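Local coordinates for protein carboxylic ester hydrolase (Aspergillus niger, PDB 7K4O) that probably hydrolyses the ester bonds of tannins as a serine esterase of the tannase family, at residues V321-Q326 with P423-I428. Residues are numbered along the deposited sequence; the frame is centred on the assembly and turned at random.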
# COMPACT_ATOMS: atom_id res chain seq x y z
N VAL A 321 -1.61 4.87 -21.89
CA VAL A 321 -2.02 3.58 -21.27
C VAL A 321 -2.08 3.73 -19.74
O VAL A 321 -3.04 3.18 -19.14
CB VAL A 321 -1.08 2.46 -21.66
CG1 VAL A 321 -1.65 1.13 -21.20
CG2 VAL A 321 -0.79 2.44 -23.18
N TYR A 322 -1.08 4.35 -19.14
CA TYR A 322 -1.06 4.51 -17.67
C TYR A 322 -0.25 5.77 -17.35
O TYR A 322 0.07 6.56 -18.24
CB TYR A 322 -0.57 3.22 -17.00
CG TYR A 322 -1.04 3.03 -15.56
CD1 TYR A 322 -2.35 3.26 -15.22
CD2 TYR A 322 -0.15 2.65 -14.56
CE1 TYR A 322 -2.78 3.14 -13.90
CE2 TYR A 322 -0.59 2.45 -13.24
CZ TYR A 322 -1.91 2.70 -12.93
OH TYR A 322 -2.31 2.58 -11.61
N PHE A 323 0.10 5.92 -16.09
CA PHE A 323 0.90 7.04 -15.54
C PHE A 323 1.96 6.43 -14.69
O PHE A 323 1.95 5.24 -14.35
CB PHE A 323 0.01 8.07 -14.85
CG PHE A 323 -1.09 7.46 -14.01
CD1 PHE A 323 -0.77 6.87 -12.81
CD2 PHE A 323 -2.39 7.45 -14.45
CE1 PHE A 323 -1.76 6.23 -12.08
CE2 PHE A 323 -3.39 6.87 -13.69
CZ PHE A 323 -3.05 6.25 -12.52
N SER A 324 2.94 7.25 -14.38
CA SER A 324 4.13 6.82 -13.65
C SER A 324 4.25 7.61 -12.34
O SER A 324 3.33 8.40 -12.01
CB SER A 324 5.37 6.96 -14.52
OG SER A 324 6.47 6.30 -13.95
N TYR A 325 5.32 7.34 -11.65
CA TYR A 325 5.66 7.96 -10.35
C TYR A 325 5.78 9.47 -10.53
O TYR A 325 6.13 9.97 -11.63
CB TYR A 325 6.93 7.37 -9.79
CG TYR A 325 6.98 5.87 -9.90
CD1 TYR A 325 6.22 5.06 -9.06
CD2 TYR A 325 7.71 5.24 -10.87
CE1 TYR A 325 6.21 3.69 -9.18
CE2 TYR A 325 7.70 3.87 -11.02
CZ TYR A 325 6.97 3.07 -10.16
OH TYR A 325 7.02 1.71 -10.29
N GLN A 326 5.47 10.19 -9.47
CA GLN A 326 5.57 11.66 -9.46
C GLN A 326 7.03 12.09 -9.61
O GLN A 326 7.96 11.39 -9.24
CB GLN A 326 5.04 12.23 -8.15
CG GLN A 326 3.53 12.14 -7.99
CD GLN A 326 2.76 12.84 -9.07
OE1 GLN A 326 2.30 12.23 -10.05
NE2 GLN A 326 2.59 14.16 -8.92
N PRO A 423 2.77 4.48 -8.13
CA PRO A 423 2.55 5.88 -8.45
C PRO A 423 1.52 6.53 -7.51
O PRO A 423 0.44 6.04 -7.36
CB PRO A 423 2.06 5.87 -9.88
CG PRO A 423 2.64 4.62 -10.43
CD PRO A 423 2.54 3.60 -9.30
N THR A 424 1.86 7.70 -6.96
CA THR A 424 0.89 8.44 -6.12
C THR A 424 -0.43 8.65 -6.84
O THR A 424 -1.50 8.58 -6.19
CB THR A 424 1.50 9.77 -5.64
OG1 THR A 424 2.85 9.53 -5.23
CG2 THR A 424 0.67 10.35 -4.52
N ALA A 425 -0.40 8.97 -8.14
CA ALA A 425 -1.62 9.22 -8.91
C ALA A 425 -2.54 7.99 -8.93
O ALA A 425 -3.72 8.16 -9.24
CB ALA A 425 -1.25 9.72 -10.28
N ALA A 426 -2.03 6.80 -8.67
CA ALA A 426 -2.86 5.57 -8.65
C ALA A 426 -3.93 5.70 -7.56
O ALA A 426 -5.05 5.18 -7.79
CB ALA A 426 -2.07 4.35 -8.45
N SER A 427 -3.60 6.36 -6.46
CA SER A 427 -4.57 6.51 -5.34
C SER A 427 -5.60 7.56 -5.68
O SER A 427 -6.79 7.35 -5.42
CB SER A 427 -3.85 6.78 -4.02
OG SER A 427 -3.16 5.64 -3.56
N ILE A 428 -5.19 8.73 -6.21
CA ILE A 428 -6.18 9.74 -6.62
C ILE A 428 -7.16 9.12 -7.59
O ILE A 428 -8.38 9.36 -7.50
CB ILE A 428 -5.46 10.98 -7.24
CG1 ILE A 428 -4.84 11.90 -6.19
CG2 ILE A 428 -6.46 11.74 -8.04
CD1 ILE A 428 -3.70 11.36 -5.45
O HOH W 1 2.05 9.47 -9.72
O HOH W 2 4.75 8.69 -7.09
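F323 reaches from the loop 321-326 to helix 425-438. Its CG takes the crowded position between the backbone N and carbonyl carbon (chi1 41°). CB begins a side chain aimed at the helix. CD1 lies 3.8 Å from A425 CB. CE1 lies 3.5 Å from A426 N, which approaches the ring obliquely. CZ, at the tip, meets A425 O and A426 CA. A425 CB stands over one face in a CH-pi contact, 4.2 Å from the F323 ring centroid. Y322 CE1 lies over the opposite face, 3.4 Å above the F323 ring plane and toward its rim, so the ring is sandwiched. Y322 OH rests against A426 CB and is hydrogen-bonded to R214.

P423 packs its CB against S324 O and the F323 ring edge. Its CG and CD cross Y325 obliquely, with CD 3.7 Å from Y325 CE1. Y325 OH is bonded to D333 and Q221.

Two waters bridge the segments. Water 1 donates to S324 O and Q326 OE1, and accepts from A425 N at 3.0 Å. Water 2 accepts from Q326 N and T424 N. Both thus serve N-H groups at the entry to the helix. Q326 NE2 is hydrogen-bonded to T266 OG1.

The side chain of T424 touches residues of a probable Ser-His-Asp triad, and that of Y325 is about 6 Å from bound gallic acid. The loop belongs to the long excursion between neighbouring sheet strands 205-209 and 410-416. The arrangement is its water-bridged join to the helix after strand 410-416, beside the likely active site of an alpha/beta-hydrolase fold.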